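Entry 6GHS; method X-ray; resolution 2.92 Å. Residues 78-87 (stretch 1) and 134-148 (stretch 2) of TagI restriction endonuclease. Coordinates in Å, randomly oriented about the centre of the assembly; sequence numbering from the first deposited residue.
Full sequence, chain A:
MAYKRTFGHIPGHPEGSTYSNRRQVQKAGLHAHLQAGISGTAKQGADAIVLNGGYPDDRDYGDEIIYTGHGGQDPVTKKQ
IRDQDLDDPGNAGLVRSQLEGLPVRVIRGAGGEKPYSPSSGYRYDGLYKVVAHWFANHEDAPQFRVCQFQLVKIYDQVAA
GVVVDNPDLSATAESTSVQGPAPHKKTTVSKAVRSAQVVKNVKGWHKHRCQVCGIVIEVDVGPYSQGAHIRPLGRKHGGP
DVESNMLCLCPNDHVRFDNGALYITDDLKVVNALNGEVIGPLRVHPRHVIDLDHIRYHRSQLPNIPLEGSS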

# COMPACT_ATOMS: atom_id res chain seq x y z
N LYS A 78 -28.34 17.45 -22.93
CA LYS A 78 -27.50 16.30 -22.56
C LYS A 78 -26.05 16.49 -23.05
O LYS A 78 -25.36 15.52 -23.32
N LYS A 79 -25.61 17.75 -23.13
CA LYS A 79 -24.27 18.13 -23.62
C LYS A 79 -23.57 18.93 -22.53
O LYS A 79 -24.21 19.71 -21.84
N GLN A 80 -22.26 18.73 -22.40
CA GLN A 80 -21.46 19.45 -21.40
C GLN A 80 -21.51 20.96 -21.62
O GLN A 80 -21.29 21.43 -22.73
N ILE A 81 -21.82 21.71 -20.56
CA ILE A 81 -21.85 23.18 -20.58
C ILE A 81 -20.95 23.88 -19.55
O ILE A 81 -20.89 25.12 -19.54
N ARG A 82 -20.29 23.11 -18.67
CA ARG A 82 -19.31 23.66 -17.71
C ARG A 82 -18.42 22.55 -17.15
O ARG A 82 -18.69 21.36 -17.36
N ASP A 83 -17.36 22.95 -16.44
CA ASP A 83 -16.35 22.02 -15.89
C ASP A 83 -16.89 21.21 -14.71
O ASP A 83 -17.71 21.70 -13.94
N GLN A 84 -16.41 19.98 -14.57
CA GLN A 84 -16.70 19.16 -13.39
C GLN A 84 -15.79 19.53 -12.21
O GLN A 84 -14.66 19.96 -12.41
N ASP A 85 -16.28 19.39 -10.98
CA ASP A 85 -15.51 19.75 -9.79
C ASP A 85 -15.73 18.72 -8.70
O ASP A 85 -16.59 17.85 -8.84
N LEU A 86 -14.97 18.85 -7.61
CA LEU A 86 -15.06 17.92 -6.49
C LEU A 86 -16.02 18.36 -5.39
O LEU A 86 -16.01 17.79 -4.29
N ASP A 87 -16.85 19.37 -5.66
CA ASP A 87 -18.04 19.64 -4.83
C ASP A 87 -19.16 18.62 -5.08
O ASP A 87 -20.02 18.44 -4.23
N TRP A 134 -8.16 11.85 -11.75
CA TRP A 134 -7.58 12.98 -12.46
C TRP A 134 -8.67 13.75 -13.18
O TRP A 134 -9.83 13.35 -13.17
N PHE A 135 -8.27 14.85 -13.81
CA PHE A 135 -9.12 15.58 -14.73
C PHE A 135 -8.56 15.50 -16.13
O PHE A 135 -7.33 15.47 -16.31
N ALA A 136 -9.46 15.40 -17.10
CA ALA A 136 -9.09 15.40 -18.52
C ALA A 136 -10.10 16.24 -19.28
O ALA A 136 -11.05 16.76 -18.70
N ASN A 137 -9.88 16.38 -20.58
CA ASN A 137 -10.80 17.09 -21.45
C ASN A 137 -11.84 16.13 -21.98
O ASN A 137 -11.51 15.02 -22.38
N HIS A 138 -13.09 16.58 -21.95
CA HIS A 138 -14.23 15.85 -22.52
C HIS A 138 -14.01 15.62 -24.01
O HIS A 138 -13.52 16.51 -24.71
N GLU A 139 -14.34 14.43 -24.50
CA GLU A 139 -14.11 14.09 -25.91
C GLU A 139 -14.99 14.90 -26.86
O GLU A 139 -14.50 15.45 -27.85
N ASP A 140 -16.27 14.97 -26.55
CA ASP A 140 -17.22 15.72 -27.38
C ASP A 140 -17.03 17.24 -27.29
O ASP A 140 -17.44 17.94 -28.21
N ALA A 141 -16.42 17.75 -26.22
CA ALA A 141 -16.20 19.20 -26.07
C ALA A 141 -14.93 19.48 -25.28
O ALA A 141 -15.00 19.79 -24.08
N PRO A 142 -13.76 19.39 -25.93
CA PRO A 142 -12.47 19.59 -25.27
C PRO A 142 -12.30 20.85 -24.41
O PRO A 142 -11.44 20.85 -23.53
N GLN A 143 -13.10 21.89 -24.61
CA GLN A 143 -13.00 23.10 -23.76
C GLN A 143 -13.48 22.89 -22.31
O GLN A 143 -13.28 23.78 -21.47
N PHE A 144 -14.12 21.74 -22.04
CA PHE A 144 -14.59 21.39 -20.70
C PHE A 144 -13.85 20.20 -20.10
O PHE A 144 -13.56 19.21 -20.78
N ARG A 145 -13.59 20.32 -18.81
CA ARG A 145 -12.87 19.32 -18.04
C ARG A 145 -13.87 18.37 -17.41
O ARG A 145 -14.93 18.80 -16.94
N VAL A 146 -13.51 17.10 -17.37
CA VAL A 146 -14.24 16.10 -16.59
C VAL A 146 -13.31 15.41 -15.62
O VAL A 146 -12.10 15.33 -15.84
N CYS A 147 -13.91 14.89 -14.56
CA CYS A 147 -13.22 14.12 -13.54
C CYS A 147 -13.21 12.65 -13.94
O CYS A 147 -14.20 12.16 -14.45
N GLN A 148 -12.12 11.94 -13.69
CA GLN A 148 -12.05 10.51 -14.04
C GLN A 148 -11.39 9.66 -12.97
O GLN A 148 -10.55 10.14 -12.21

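Stretch 2 is a hairpin, and stretch 1 runs beside it without regular secondary structure. Phe135 points toward stretch 1 with chi1 m. Its ring edge meets Leu86, with CZ of Phe135 4.1 Å from CG of Leu86. Asp85 CA also lies near the ring plane. His138 adopts chi1 t, which brings its CD2 to 3.3 Å from CG of Gln80. Asp140 (m) points toward stretch 1, but its OD2 stays 4.1 Å from NZ of Lys79, beyond a salt bridge; that lysine is poorly ordered.

Phe144 (m) is central to the packing. Its ring lies against the backbone of Gln80 to Asp83, with Ile81 C and Arg82 N over one face. CE2 of Phe144 is 3.3 Å from O of Gln80.

Arg145 is held mainly through its backbone. Its N donates to OD1 of Asp83 (2.6 Å), and its O accepts from N of Gln84 (3.0 Å). The CA-to-CB bond of Arg145 points sideways (chi1 to chi3 all m), and the guanidinium end turns off from stretch 1; NH1 of Arg145 donates a hydrogen bond to OD1 of Asn137 at 3.0 Å.

Val146 (m) lies sideways, with CG1 3.6 Å from NE2 of Gln84. The extended Gln84 side chain (m, t) reaches on to Cys147, whose N donates to Gln84 OE1 at 3.0 Å. Cys147 (t) points inward, its SG 4.0 Å from CD2 of Leu86. Gln148 points away.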

# COMPACT_ATOMS: atom_id res chain seq x y z
CB LYS A 78 -28.09 14.96 -23.06
CG LYS A 78 -29.53 14.68 -22.63
CD LYS A 78 -29.60 13.66 -21.50
CE LYS A 78 -31.00 13.54 -20.90
NZ LYS A 78 -31.31 14.59 -19.88
CB LYS A 79 -24.36 19.00 -24.88
CG LYS A 79 -24.78 18.26 -26.15
CD LYS A 79 -23.67 17.41 -26.75
CE LYS A 79 -24.20 16.52 -27.86
NZ LYS A 79 -23.13 15.77 -28.57
CB GLN A 80 -19.99 19.00 -21.44
CG GLN A 80 -19.69 17.72 -20.65
CD GLN A 80 -19.71 17.90 -19.14
OE1 GLN A 80 -20.30 17.10 -18.44
NE2 GLN A 80 -19.03 18.94 -18.65
CB ILE A 81 -23.30 23.73 -20.44
CG1 ILE A 81 -23.92 23.37 -19.09
CG2 ILE A 81 -24.17 23.23 -21.59
CD1 ILE A 81 -24.83 24.45 -18.52
CB ARG A 82 -19.99 24.45 -16.57
CG ARG A 82 -20.92 23.66 -15.66
CD ARG A 82 -21.32 24.46 -14.43
NE ARG A 82 -22.18 23.67 -13.53
CZ ARG A 82 -21.78 22.68 -12.73
NH1 ARG A 82 -20.50 22.29 -12.66
NH2 ARG A 82 -22.68 22.05 -11.97
CB ASP A 83 -15.10 22.79 -15.40
CG ASP A 83 -14.19 23.25 -16.53
OD1 ASP A 83 -14.10 22.55 -17.56
OD2 ASP A 83 -13.52 24.30 -16.36
CB GLN A 84 -16.60 17.66 -13.71
CG GLN A 84 -17.63 17.19 -14.73
CD GLN A 84 -17.69 15.68 -14.90
OE1 GLN A 84 -16.90 14.93 -14.34
NE2 GLN A 84 -18.65 15.23 -15.69
CB ASP A 85 -15.89 21.15 -9.30
CG ASP A 85 -17.36 21.27 -8.91
OD1 ASP A 85 -17.84 20.45 -8.10
OD2 ASP A 85 -18.04 22.20 -9.41
CB LEU A 86 -13.67 17.66 -5.91
CG LEU A 86 -12.72 17.02 -6.91
CD1 LEU A 86 -11.32 16.95 -6.32
CD2 LEU A 86 -13.19 15.64 -7.33
CB ASP A 87 -18.58 21.07 -5.04
CG ASP A 87 -17.65 22.14 -4.50
OD1 ASP A 87 -17.04 21.91 -3.44
OD2 ASP A 87 -17.53 23.21 -5.14
CB TRP A 134 -6.55 12.50 -13.47
CG TRP A 134 -7.14 11.55 -14.44
CD1 TRP A 134 -7.73 11.85 -15.64
CD2 TRP A 134 -7.24 10.14 -14.29
NE1 TRP A 134 -8.18 10.70 -16.24
CE2 TRP A 134 -7.89 9.64 -15.43
CE3 TRP A 134 -6.83 9.24 -13.29
CZ2 TRP A 134 -8.15 8.28 -15.61
CZ3 TRP A 134 -7.09 7.89 -13.46
CH2 TRP A 134 -7.74 7.43 -14.61
CB PHE A 135 -9.27 17.03 -14.29
CG PHE A 135 -10.12 17.18 -13.08
CD1 PHE A 135 -9.62 16.86 -11.83
CD2 PHE A 135 -11.44 17.57 -13.19
CE1 PHE A 135 -10.41 16.97 -10.70
CE2 PHE A 135 -12.23 17.68 -12.07
CZ PHE A 135 -11.72 17.38 -10.82
CB ALA A 136 -9.04 13.98 -19.06
CB ASN A 137 -10.05 17.73 -22.60
CG ASN A 137 -9.01 18.71 -22.12
OD1 ASN A 137 -9.22 19.46 -21.16
ND2 ASN A 137 -7.87 18.71 -22.78
CB HIS A 138 -15.47 16.70 -22.29
CG HIS A 138 -16.75 16.05 -22.71
ND1 HIS A 138 -16.96 14.69 -22.62
CD2 HIS A 138 -17.90 16.58 -23.19
CE1 HIS A 138 -18.18 14.42 -23.04
NE2 HIS A 138 -18.77 15.55 -23.39
CB GLU A 139 -14.30 12.60 -26.16
CG GLU A 139 -13.09 11.78 -25.78
CD GLU A 139 -13.26 10.29 -26.02
OE1 GLU A 139 -14.37 9.84 -26.40
OE2 GLU A 139 -12.27 9.57 -25.81
CB ASP A 140 -18.68 15.35 -27.04
CG ASP A 140 -19.00 13.87 -27.32
OD1 ASP A 140 -18.15 13.14 -27.89
OD2 ASP A 140 -20.12 13.45 -26.96
CB ALA A 141 -17.41 19.84 -25.40
CB PRO A 142 -11.49 19.62 -26.45
CG PRO A 142 -12.09 18.65 -27.42
CD PRO A 142 -13.58 18.86 -27.30
CB GLN A 143 -13.69 24.33 -24.41
CG GLN A 143 -15.22 24.42 -24.40
CD GLN A 143 -15.91 23.69 -25.56
OE1 GLN A 143 -15.32 22.85 -26.26
NE2 GLN A 143 -17.19 24.00 -25.74
CB PHE A 144 -16.08 21.08 -20.71
CG PHE A 144 -16.92 22.25 -21.14
CD1 PHE A 144 -16.89 23.44 -20.41
CD2 PHE A 144 -17.74 22.17 -22.27
CE1 PHE A 144 -17.66 24.52 -20.80
CE2 PHE A 144 -18.51 23.25 -22.66
CZ PHE A 144 -18.46 24.42 -21.93
CB ARG A 145 -12.06 19.99 -16.92
CG ARG A 145 -11.11 21.11 -17.35
CD ARG A 145 -9.88 20.56 -18.06
NE ARG A 145 -8.85 20.10 -17.13
CZ ARG A 145 -7.85 19.28 -17.45
NH1 ARG A 145 -7.69 18.78 -18.68
NH2 ARG A 145 -6.98 18.94 -16.50
CB VAL A 146 -14.93 15.03 -17.46
CG1 VAL A 146 -16.10 15.64 -18.20
CG2 VAL A 146 -13.94 14.37 -18.44
CB CYS A 147 -13.98 14.30 -12.24
SG CYS A 147 -13.03 13.74 -10.83
CB GLN A 148 -11.33 10.32 -15.36
CG GLN A 148 -12.25 10.37 -16.57
CD GLN A 148 -11.52 10.13 -17.87
OE1 GLN A 148 -10.38 10.58 -18.07
NE2 GLN A 148 -12.17 9.42 -18.78